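Local atomic coordinates of TruD (Uncultured prochloron, PDB entry 4BS9), a protein that acts as a cyanobactin heterocyclase in the trunkamide pathway, probably using ATP to cyclise residues of a precursor peptide into heterocycles. Residues F466-Q470 against A770-M774; S561-W565 against L602-A606; I610-V614 against P637-I641. All coordinates share one frame; numbering follows the deposited sequence.

Interaction 1: residues F466-Q470 against A770-M774; sequences FSDRQ and AEAQM
S467 and E771 meet through a single hydrogen bond, from S467 OG to E771 OE2, modelled at 2.5 Å, a shortness that means little at this resolution. The glutamate has CG anti to its own nitrogen (chi1 -173°) and an extended chain beyond, which carries the carboxylate across to the start of helix 468-472. There S467 is the N-cap. It forms a capping box with Q470: S467 OG accepts from Q470 N at 2.8 Å, while S467 N gives its hydrogen to Q470 OE1. The serine oxygen thus lies in two bonds, one closing the first turn of the helix and the other reaching 770-774. The contact is densest around E771 OE2, which meets both OG and CB of S467, with R469 CD 3.5 Å away.

Beyond it the contact loosens toward solvent. The side chains of R469 and E771 run antiparallel past one another, their guanidinium and carboxylate planes 65° apart. R469 NH1 is 4.3 Å from E771 OE1, which sits far off the plane of the guanidinium group, so the attraction is one of charge without a directed bond. The guanidinium group meets the exposed A772 at its NH1 edge.

F750 touches both segments: its N bonds to Q470 OE1 and its side chain meets E771. Y756 of helix 754-761 also packs on E771, and M774 rests on helix 545-568, so residues 770-774 bridge these helices and helix 468-472.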
ATOM      1  N   PHE A 466       5.222  39.112 -27.373  1.00 70.88           N
ATOM      2  CA  PHE A 466       4.213  40.038 -26.906  1.00 73.18           C
ATOM      3  C   PHE A 466       4.181  41.225 -27.859  1.00 74.78           C
ATOM      4  O   PHE A 466       5.231  41.750 -28.212  1.00 73.00           O
ATOM      5  CB  PHE A 466       4.530  40.514 -25.493  1.00 73.04           C
ATOM      6  CG  PHE A 466       4.332  39.467 -24.448  1.00 70.99           C
ATOM      7  CD1 PHE A 466       3.052  39.094 -24.058  1.00 72.24           C
ATOM      8  CD2 PHE A 466       5.415  38.867 -23.838  1.00 67.29           C
ATOM      9  CE1 PHE A 466       2.862  38.124 -23.086  1.00 70.70           C
ATOM     10  CE2 PHE A 466       5.227  37.900 -22.865  1.00 66.03           C
ATOM     11  CZ  PHE A 466       3.949  37.523 -22.492  1.00 66.91           C
ATOM     12  N   SER A 467       2.984  41.647 -28.265  1.00 78.75           N
ATOM     13  CA  SER A 467       2.828  42.802 -29.155  1.00 83.01           C
ATOM     14  C   SER A 467       3.258  44.072 -28.456  1.00 85.69           C
ATOM     15  O   SER A 467       3.283  44.133 -27.227  1.00 84.60           O
ATOM     16  CB  SER A 467       1.371  42.975 -29.603  1.00 85.75           C
ATOM     17  OG  SER A 467       0.558  43.488 -28.558  1.00 86.38           O
ATOM     18  N   ASP A 468       3.579  45.095 -29.241  1.00 89.23           N
ATOM     19  CA  ASP A 468       3.885  46.394 -28.664  1.00 90.57           C
ATOM     20  C   ASP A 468       2.687  46.893 -27.865  1.00 89.95           C
ATOM     21  O   ASP A 468       2.841  47.326 -26.745  1.00 94.09           O
ATOM     22  CB  ASP A 468       4.305  47.391 -29.735  1.00 93.24           C
ATOM     23  CG  ASP A 468       5.614  47.007 -30.396  1.00 93.84           C
ATOM     24  OD1 ASP A 468       6.590  46.724 -29.673  1.00 92.30           O
ATOM     25  OD2 ASP A 468       5.669  46.982 -31.642  1.00 98.09           O
ATOM     26  N   ARG A 469       1.492  46.778 -28.419  1.00 90.41           N
ATOM     27  CA  ARG A 469       0.280  47.088 -27.671  1.00 92.27           C
ATOM     28  C   ARG A 469       0.248  46.415 -26.305  1.00 89.05           C
ATOM     29  O   ARG A 469       0.050  47.078 -25.298  1.00 92.12           O
ATOM     30  CB  ARG A 469      -0.951  46.666 -28.464  1.00 96.70           C
ATOM     31  CG  ARG A 469      -2.193  46.431 -27.620  1.00101.64           C
ATOM     32  CD  ARG A 469      -3.355  45.980 -28.485  1.00106.34           C
ATOM     33  NE  ARG A 469      -4.221  47.082 -28.900  1.00112.81           N
ATOM     34  CZ  ARG A 469      -5.111  47.014 -29.894  1.00120.67           C
ATOM     35  NH1 ARG A 469      -5.259  45.905 -30.618  1.00120.91           N
ATOM     36  NH2 ARG A 469      -5.866  48.071 -30.179  1.00125.88           N
ATOM     37  N   GLN A 470       0.428  45.100 -26.270  1.00 85.04           N
ATOM     38  CA  GLN A 470       0.362  44.360 -25.003  1.00 83.70           C
ATOM     39  C   GLN A 470       1.233  44.984 -23.901  1.00 81.65           C
ATOM     40  O   GLN A 470       0.763  45.199 -22.780  1.00 81.14           O
ATOM     41  CB  GLN A 470       0.740  42.889 -25.214  1.00 81.88           C
ATOM     42  CG  GLN A 470      -0.379  42.048 -25.815  1.00 84.26           C
ATOM     43  CD  GLN A 470       0.090  40.675 -26.234  1.00 82.95           C
ATOM     44  OE1 GLN A 470       0.835  40.536 -27.198  1.00 83.91           O
ATOM     45  NE2 GLN A 470      -0.332  39.650 -25.503  1.00 83.67           N
ATOM     46  N   ALA A 770      -5.938  41.235 -38.228  1.00 88.25           N
ATOM     47  CA  ALA A 770      -5.469  42.328 -37.368  1.00 88.62           C
ATOM     48  C   ALA A 770      -5.442  41.875 -35.917  1.00 85.82           C
ATOM     49  O   ALA A 770      -6.213  40.992 -35.528  1.00 85.27           O
ATOM     50  CB  ALA A 770      -6.378  43.535 -37.516  1.00 91.23           C
ATOM     51  N   GLU A 771      -4.575  42.485 -35.116  1.00 84.55           N
ATOM     52  CA  GLU A 771      -4.469  42.144 -33.687  1.00 82.21           C
ATOM     53  C   GLU A 771      -5.814  42.248 -32.927  1.00 82.01           C
ATOM     54  O   GLU A 771      -6.132  41.381 -32.108  1.00 81.49           O
ATOM     55  CB  GLU A 771      -3.396  43.011 -33.019  1.00 82.64           C
ATOM     56  CG  GLU A 771      -3.074  42.651 -31.574  1.00 82.37           C
ATOM     57  CD  GLU A 771      -1.930  43.476 -31.010  1.00 84.55           C
ATOM     58  OE1 GLU A 771      -1.393  44.317 -31.757  1.00 86.64           O
ATOM     59  OE2 GLU A 771      -1.565  43.288 -29.825  1.00 84.43           O
ATOM     60  N   ALA A 772      -6.601  43.290 -33.206  1.00 84.06           N
ATOM     61  CA  ALA A 772      -7.903  43.482 -32.542  1.00 82.93           C
ATOM     62  C   ALA A 772      -8.916  42.407 -32.937  1.00 82.49           C
ATOM     63  O   ALA A 772      -9.842  42.122 -32.182  1.00 81.79           O
ATOM     64  CB  ALA A 772      -8.459  44.867 -32.833  1.00 83.81           C
ATOM     65  N   GLN A 773      -8.738  41.805 -34.109  1.00 84.28           N
ATOM     66  CA  GLN A 773      -9.636  40.731 -34.559  1.00 86.88           C
ATOM     67  C   GLN A 773      -9.236  39.323 -34.065  1.00 82.61           C
ATOM     68  O   GLN A 773      -9.952  38.355 -34.335  1.00 79.00           O
ATOM     69  CB  GLN A 773      -9.777  40.740 -36.095  1.00 91.90           C
ATOM     70  CG  GLN A 773     -11.014  41.459 -36.626  1.00 98.36           C
ATOM     71  CD  GLN A 773     -11.004  42.960 -36.353  1.00105.74           C
ATOM     72  OE1 GLN A 773      -9.997  43.643 -36.571  1.00110.97           O
ATOM     73  NE2 GLN A 773     -12.133  43.482 -35.882  1.00109.16           N
ATOM     74  N   MET A 774      -8.120  39.193 -33.343  1.00 78.96           N
ATOM     75  CA  MET A 774      -7.751  37.889 -32.787  1.00 77.05           C
ATOM     76  C   MET A 774      -8.839  37.412 -31.822  1.00 74.75           C
ATOM     77  O   MET A 774      -9.372  38.195 -31.044  1.00 74.71           O
ATOM     78  CB  MET A 774      -6.377  37.926 -32.083  1.00 78.92           C
ATOM     79  CG  MET A 774      -5.171  38.156 -32.992  1.00 81.21           C
ATOM     80  SD  MET A 774      -5.186  37.153 -34.502  1.00 86.59           S
ATOM     81  CE  MET A 774      -4.042  35.875 -34.094  1.00 88.03           C
TER

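Interaction 2: residues S561-W565 against L602-A606; sequences SVCLW and LDLTA
L604 projects onto W565, setting CD2 over one face of the indole, 3.8 Å from the centroid of its five-membered ring and only 15° off the normal, a CH-pi contact. The other branch of the leucine, CD1, reaches the six-membered ring at W565 CE3 (3.7 Å) and also meets V562 CG2, one turn earlier on the helix. L602 CD1 approaches W565 CZ2 obliquely and more distantly, at 4.3 Å. At the other end A606 CB packs on L564 CD1 (3.9 Å), and between them the backbone O of L604 lies 3.6 Å from S561 CB.

Bonds of a second shell help to place some of these groups. With CG anti to the backbone nitrogen (chi1 164°) the indole of W565 swings over toward L604, and its NE1 bonds to the carbonyl of Y681, which helps to fix the rotation of the ring. The S561 hydroxyl turns to its own helix, bonding to V557 O. On the other segment T605 OG1 donates to D603 OD1 at 3.0 Å, bracing the bend after the strand, and D603 OD1 also bonds to Y696. Replacing W565 with alanine would probably strip L604 of the surface it lies on and leave the Y681 carbonyl without its indole partner.

Around this core F631 of strand 628-633 touches V562 and W565, while helix 754-761 covers L564. Helix 545-568 thus lies against a three-stranded antiparallel sheet, facing its edge strand 597-603 as well as strand 612-619.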
ATOM      1  N   SER A 561       0.006  24.992 -33.330  1.00 70.52           N
ATOM      2  CA  SER A 561      -1.103  24.656 -34.207  1.00 69.83           C
ATOM      3  C   SER A 561      -2.455  25.119 -33.650  1.00 70.40           C
ATOM      4  O   SER A 561      -3.275  25.690 -34.380  1.00 73.94           O
ATOM      5  CB  SER A 561      -1.139  23.149 -34.453  1.00 71.12           C
ATOM      6  OG  SER A 561      -0.036  22.735 -35.233  1.00 72.93           O
ATOM      7  N   VAL A 562      -2.694  24.862 -32.366  1.00 67.71           N
ATOM      8  CA  VAL A 562      -3.932  25.289 -31.707  1.00 63.62           C
ATOM      9  C   VAL A 562      -4.021  26.815 -31.653  1.00 64.21           C
ATOM     10  O   VAL A 562      -5.100  27.360 -31.739  1.00 65.87           O
ATOM     11  CB  VAL A 562      -4.058  24.682 -30.294  1.00 61.56           C
ATOM     12  CG1 VAL A 562      -5.195  25.318 -29.522  1.00 61.91           C
ATOM     13  CG2 VAL A 562      -4.268  23.173 -30.372  1.00 60.49           C
ATOM     14  N   CYS A 563      -2.891  27.502 -31.537  1.00 66.80           N
ATOM     15  CA  CYS A 563      -2.889  28.968 -31.495  1.00 70.05           C
ATOM     16  C   CYS A 563      -3.250  29.565 -32.840  1.00 69.93           C
ATOM     17  O   CYS A 563      -4.005  30.537 -32.914  1.00 70.04           O
ATOM     18  CB  CYS A 563      -1.528  29.519 -31.046  1.00 72.01           C
ATOM     19  SG  CYS A 563      -1.282  29.423 -29.260  1.00 80.32           S
ATOM     20  N   LEU A 564      -2.697  28.998 -33.904  1.00 69.84           N
ATOM     21  CA  LEU A 564      -2.967  29.504 -35.237  1.00 72.82           C
ATOM     22  C   LEU A 564      -4.458  29.389 -35.539  1.00 73.44           C
ATOM     23  O   LEU A 564      -5.063  30.309 -36.101  1.00 73.43           O
ATOM     24  CB  LEU A 564      -2.132  28.758 -36.287  1.00 74.91           C
ATOM     25  CG  LEU A 564      -0.635  29.101 -36.318  1.00 75.11           C
ATOM     26  CD1 LEU A 564       0.153  28.062 -37.099  1.00 74.63           C
ATOM     27  CD2 LEU A 564      -0.416  30.478 -36.922  1.00 77.30           C
ATOM     28  N   TRP A 565      -5.047  28.271 -35.116  1.00 71.96           N
ATOM     29  CA  TRP A 565      -6.453  27.966 -35.396  1.00 69.23           C
ATOM     30  C   TRP A 565      -7.369  28.805 -34.542  1.00 65.99           C
ATOM     31  O   TRP A 565      -8.244  29.520 -35.040  1.00 65.34           O
ATOM     32  CB  TRP A 565      -6.711  26.485 -35.133  1.00 68.62           C
ATOM     33  CG  TRP A 565      -8.128  26.126 -35.020  1.00 68.78           C
ATOM     34  CD1 TRP A 565      -9.060  26.168 -36.006  1.00 70.39           C
ATOM     35  CD2 TRP A 565      -8.788  25.639 -33.855  1.00 67.08           C
ATOM     36  NE1 TRP A 565     -10.274  25.745 -35.524  1.00 71.63           N
ATOM     37  CE2 TRP A 565     -10.131  25.416 -34.200  1.00 69.66           C
ATOM     38  CE3 TRP A 565      -8.374  25.371 -32.552  1.00 66.66           C
ATOM     39  CZ2 TRP A 565     -11.072  24.942 -33.282  1.00 71.11           C
ATOM     40  CZ3 TRP A 565      -9.307  24.894 -31.636  1.00 69.00           C
ATOM     41  CH2 TRP A 565     -10.636  24.683 -32.004  1.00 70.46           C
ATOM     42  N   LEU A 602     -11.372  17.795 -35.897  1.00 74.63           N
ATOM     43  CA  LEU A 602     -10.889  18.719 -36.926  1.00 76.98           C
ATOM     44  C   LEU A 602      -9.370  18.579 -37.140  1.00 76.66           C
ATOM     45  O   LEU A 602      -8.659  18.204 -36.216  1.00 78.20           O
ATOM     46  CB  LEU A 602     -11.232  20.147 -36.519  1.00 77.55           C
ATOM     47  CG  LEU A 602     -12.691  20.417 -36.138  1.00 81.21           C
ATOM     48  CD1 LEU A 602     -12.875  21.886 -35.763  1.00 81.80           C
ATOM     49  CD2 LEU A 602     -13.650  20.022 -37.259  1.00 82.14           C
ATOM     50  N   ASP A 603      -8.877  18.875 -38.345  1.00 76.18           N
ATOM     51  CA  ASP A 603      -7.436  18.808 -38.621  1.00 78.54           C
ATOM     52  C   ASP A 603      -6.744  20.156 -38.427  1.00 76.92           C
ATOM     53  O   ASP A 603      -6.970  21.076 -39.186  1.00 76.46           O
ATOM     54  CB  ASP A 603      -7.150  18.319 -40.048  1.00 82.66           C
ATOM     55  CG  ASP A 603      -5.646  18.308 -40.367  1.00 85.68           C
ATOM     56  OD1 ASP A 603      -4.955  17.345 -39.969  1.00 89.82           O
ATOM     57  OD2 ASP A 603      -5.147  19.272 -40.990  1.00 84.64           O
ATOM     58  N   LEU A 604      -5.841  20.242 -37.455  1.00 77.87           N
ATOM     59  CA  LEU A 604      -5.137  21.495 -37.140  1.00 73.71           C
ATOM     60  C   LEU A 604      -3.731  21.581 -37.722  1.00 73.33           C
ATOM     61  O   LEU A 604      -3.004  22.549 -37.438  1.00 70.91           O
ATOM     62  CB  LEU A 604      -5.055  21.689 -35.622  1.00 70.76           C
ATOM     63  CG  LEU A 604      -6.392  21.864 -34.892  1.00 69.86           C
ATOM     64  CD1 LEU A 604      -6.135  22.680 -33.632  1.00 68.10           C
ATOM     65  CD2 LEU A 604      -7.488  22.525 -35.735  1.00 68.07           C
ATOM     66  N   THR A 605      -3.352  20.590 -38.533  1.00 72.68           N
ATOM     67  CA  THR A 605      -2.030  20.574 -39.167  1.00 72.74           C
ATOM     68  C   THR A 605      -1.722  21.902 -39.855  1.00 74.07           C
ATOM     69  O   THR A 605      -2.531  22.410 -40.626  1.00 77.15           O
ATOM     70  CB  THR A 605      -1.923  19.442 -40.201  1.00 71.71           C
ATOM     71  OG1 THR A 605      -2.139  18.187 -39.548  1.00 71.81           O
ATOM     72  CG2 THR A 605      -0.567  19.426 -40.852  1.00 70.95           C
ATOM     73  N   ALA A 606      -0.552  22.458 -39.568  1.00 75.06           N
ATOM     74  CA  ALA A 606      -0.127  23.717 -40.162  1.00 77.24           C
ATOM     75  C   ALA A 606       1.099  23.490 -41.026  1.00 80.50           C
ATOM     76  O   ALA A 606       1.330  22.386 -41.510  1.00 83.35           O
ATOM     77  CB  ALA A 606       0.166  24.737 -39.073  1.00 77.57           C
TER

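Interaction 3: residues I610-V614 against P637-I641; sequences IPAFV and PTVAI
A beta-beta-alpha unit brings P611, just before strand 612-619, and F613 within it against P637, A640 and I641 in the first turns of helix 637-654, which follows the hairpin with strand 628-633. The F613 ring is the centre of the contact. I641 CG1 stands over the middle of one face, 3.6 Å from the ring centroid and 10° off the normal, a CH-pi contact. A640 CB lies at the edge of the same ring, near its plane and 3.7 Å from F613 CD2. F613 CZ reaches P637 CB at 4.0 Å, the phenylalanine and proline running side by side in the same direction. F613 has CG anti to its carbonyl carbon (chi1 -55°); this torsion turns the ring to the start of the helix, where it touches all three residues.

Two residues earlier P611 adds a second patch: its CB is 3.9 Å from P637 CB, and the rings cross at a slant. P637 opens the helix, where a proline is well accommodated because no helical bond is asked of its nitrogen; its O accepts from I641 N at 2.8 Å. No hydrogen bond joins the two segments, and the interface is a buried apolar one.

F585 of helix 583-594 touches I641, and V601 of the neighbouring strand 597-603 touches F613. The short strand and helix axes approach to 8.0 Å, running the same way with a 30° tilt, as is typical of a helix packed along an antiparallel sheet in layered alpha+beta architectures.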
ATOM      1  N   ILE A 610       3.173  18.516 -39.580  1.00 75.16           N
ATOM      2  CA  ILE A 610       3.083  17.532 -38.511  1.00 75.48           C
ATOM      3  C   ILE A 610       1.607  17.398 -38.097  1.00 73.25           C
ATOM      4  O   ILE A 610       0.936  18.399 -37.819  1.00 68.56           O
ATOM      5  CB  ILE A 610       3.987  17.902 -37.315  1.00 73.71           C
ATOM      6  CG1 ILE A 610       5.450  17.878 -37.743  1.00 75.45           C
ATOM      7  CG2 ILE A 610       3.776  16.941 -36.151  1.00 73.69           C
ATOM      8  CD1 ILE A 610       6.380  18.499 -36.730  1.00 77.73           C
ATOM      9  N   PRO A 611       1.094  16.160 -38.075  1.00 74.17           N
ATOM     10  CA  PRO A 611      -0.311  15.974 -37.734  1.00 75.63           C
ATOM     11  C   PRO A 611      -0.720  16.570 -36.382  1.00 73.71           C
ATOM     12  O   PRO A 611      -0.136  16.242 -35.356  1.00 73.37           O
ATOM     13  CB  PRO A 611      -0.472  14.449 -37.730  1.00 77.45           C
ATOM     14  CG  PRO A 611       0.542  13.967 -38.695  1.00 78.80           C
ATOM     15  CD  PRO A 611       1.707  14.917 -38.574  1.00 77.14           C
ATOM     16  N   ALA A 612      -1.725  17.440 -36.402  1.00 73.55           N
ATOM     17  CA  ALA A 612      -2.264  18.039 -35.186  1.00 70.72           C
ATOM     18  C   ALA A 612      -3.777  18.110 -35.327  1.00 71.30           C
ATOM     19  O   ALA A 612      -4.274  18.478 -36.396  1.00 72.34           O
ATOM     20  CB  ALA A 612      -1.679  19.420 -34.981  1.00 68.60           C
ATOM     21  N   PHE A 613      -4.495  17.742 -34.266  1.00 70.24           N
ATOM     22  CA  PHE A 613      -5.950  17.625 -34.301  1.00 72.52           C
ATOM     23  C   PHE A 613      -6.645  18.182 -33.048  1.00 73.47           C
ATOM     24  O   PHE A 613      -6.080  18.124 -31.961  1.00 72.72           O
ATOM     25  CB  PHE A 613      -6.336  16.147 -34.412  1.00 74.86           C
ATOM     26  CG  PHE A 613      -5.722  15.444 -35.571  1.00 76.72           C
ATOM     27  CD1 PHE A 613      -6.364  15.416 -36.796  1.00 77.91           C
ATOM     28  CD2 PHE A 613      -4.504  14.804 -35.441  1.00 76.93           C
ATOM     29  CE1 PHE A 613      -5.795  14.775 -37.880  1.00 78.99           C
ATOM     30  CE2 PHE A 613      -3.931  14.158 -36.521  1.00 78.37           C
ATOM     31  CZ  PHE A 613      -4.574  14.145 -37.743  1.00 79.15           C
ATOM     32  N   VAL A 614      -7.883  18.676 -33.198  1.00 73.72           N
ATOM     33  CA  VAL A 614      -8.787  18.864 -32.056  1.00 74.06           C
ATOM     34  C   VAL A 614      -9.871  17.822 -32.068  1.00 74.94           C
ATOM     35  O   VAL A 614     -10.387  17.496 -33.119  1.00 80.43           O
ATOM     36  CB  VAL A 614      -9.573  20.180 -32.101  1.00 76.94           C
ATOM     37  CG1 VAL A 614     -10.135  20.501 -30.724  1.00 77.92           C
ATOM     38  CG2 VAL A 614      -8.702  21.311 -32.558  1.00 79.80           C
ATOM     39  N   PRO A 637      -0.238  10.230 -37.477  1.00 84.01           N
ATOM     40  CA  PRO A 637      -1.497  10.900 -37.218  1.00 83.46           C
ATOM     41  C   PRO A 637      -2.415  10.088 -36.322  1.00 85.06           C
ATOM     42  O   PRO A 637      -3.143  10.673 -35.530  1.00 89.92           O
ATOM     43  CB  PRO A 637      -2.108  11.059 -38.609  1.00 84.55           C
ATOM     44  CG  PRO A 637      -1.462  10.012 -39.432  1.00 86.53           C
ATOM     45  CD  PRO A 637      -0.076   9.893 -38.900  1.00 85.73           C
ATOM     46  N   THR A 638      -2.373   8.764 -36.427  1.00 86.03           N
ATOM     47  CA  THR A 638      -3.185   7.905 -35.556  1.00 87.76           C
ATOM     48  C   THR A 638      -2.865   8.130 -34.080  1.00 86.80           C
ATOM     49  O   THR A 638      -3.769   8.243 -33.239  1.00 87.13           O
ATOM     50  CB  THR A 638      -2.982   6.412 -35.864  1.00 90.06           C
ATOM     51  OG1 THR A 638      -3.090   6.197 -37.276  1.00 92.64           O
ATOM     52  CG2 THR A 638      -4.027   5.568 -35.147  1.00 89.86           C
ATOM     53  N   VAL A 639      -1.577   8.197 -33.764  1.00 86.18           N
ATOM     54  CA  VAL A 639      -1.172   8.514 -32.399  1.00 84.58           C
ATOM     55  C   VAL A 639      -1.731   9.873 -32.003  1.00 81.46           C
ATOM     56  O   VAL A 639      -2.295  10.022 -30.932  1.00 81.13           O
ATOM     57  CB  VAL A 639       0.348   8.546 -32.240  1.00 81.70           C
ATOM     58  CG1 VAL A 639       0.713   8.992 -30.836  1.00 80.62           C
ATOM     59  CG2 VAL A 639       0.931   7.181 -32.529  1.00 83.42           C
ATOM     60  N   ALA A 640      -1.570  10.850 -32.888  1.00 81.02           N
ATOM     61  CA  ALA A 640      -1.993  12.217 -32.618  1.00 80.73           C
ATOM     62  C   ALA A 640      -3.484  12.288 -32.303  1.00 82.96           C
ATOM     63  O   ALA A 640      -3.898  12.951 -31.339  1.00 81.15           O
ATOM     64  CB  ALA A 640      -1.655  13.116 -33.803  1.00 79.75           C
ATOM     65  N   ILE A 641      -4.285  11.602 -33.115  1.00 85.30           N
ATOM     66  CA  ILE A 641      -5.734  11.588 -32.926  1.00 86.61           C
ATOM     67  C   ILE A 641      -6.071  10.932 -31.587  1.00 86.58           C
ATOM     68  O   ILE A 641      -6.829  11.487 -30.794  1.00 85.49           O
ATOM     69  CB  ILE A 641      -6.470  10.847 -34.071  1.00 89.61           C
ATOM     70  CG1 ILE A 641      -6.304  11.597 -35.399  1.00 90.35           C
ATOM     71  CG2 ILE A 641      -7.958  10.717 -33.760  1.00 88.44           C
ATOM     72  CD1 ILE A 641      -6.660  10.774 -36.623  1.00 91.85           C
TER

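In the fold
Interactions 2 and 3 are neighbours, with centres 10 Å apart, joined through adjacent antiparallel strands: L604 N is 2.6 Å from A612 O and L602 N is 3.0 Å from V614 O, both probable hydrogen bonds. They serve opposite faces of this sheet, since A612 and V614 turn to helix 545-568 while F613 between them turns to helix 637-654, with a helix packed on each face of the sheet in the YcaO region. Interaction 1 lies about 20 Å from interaction 2 and 29 Å from interaction 3, centre to centre, and encloses both along the chain by bringing 770-774 back to 466-470. All three lie away from the four-cysteine zinc site.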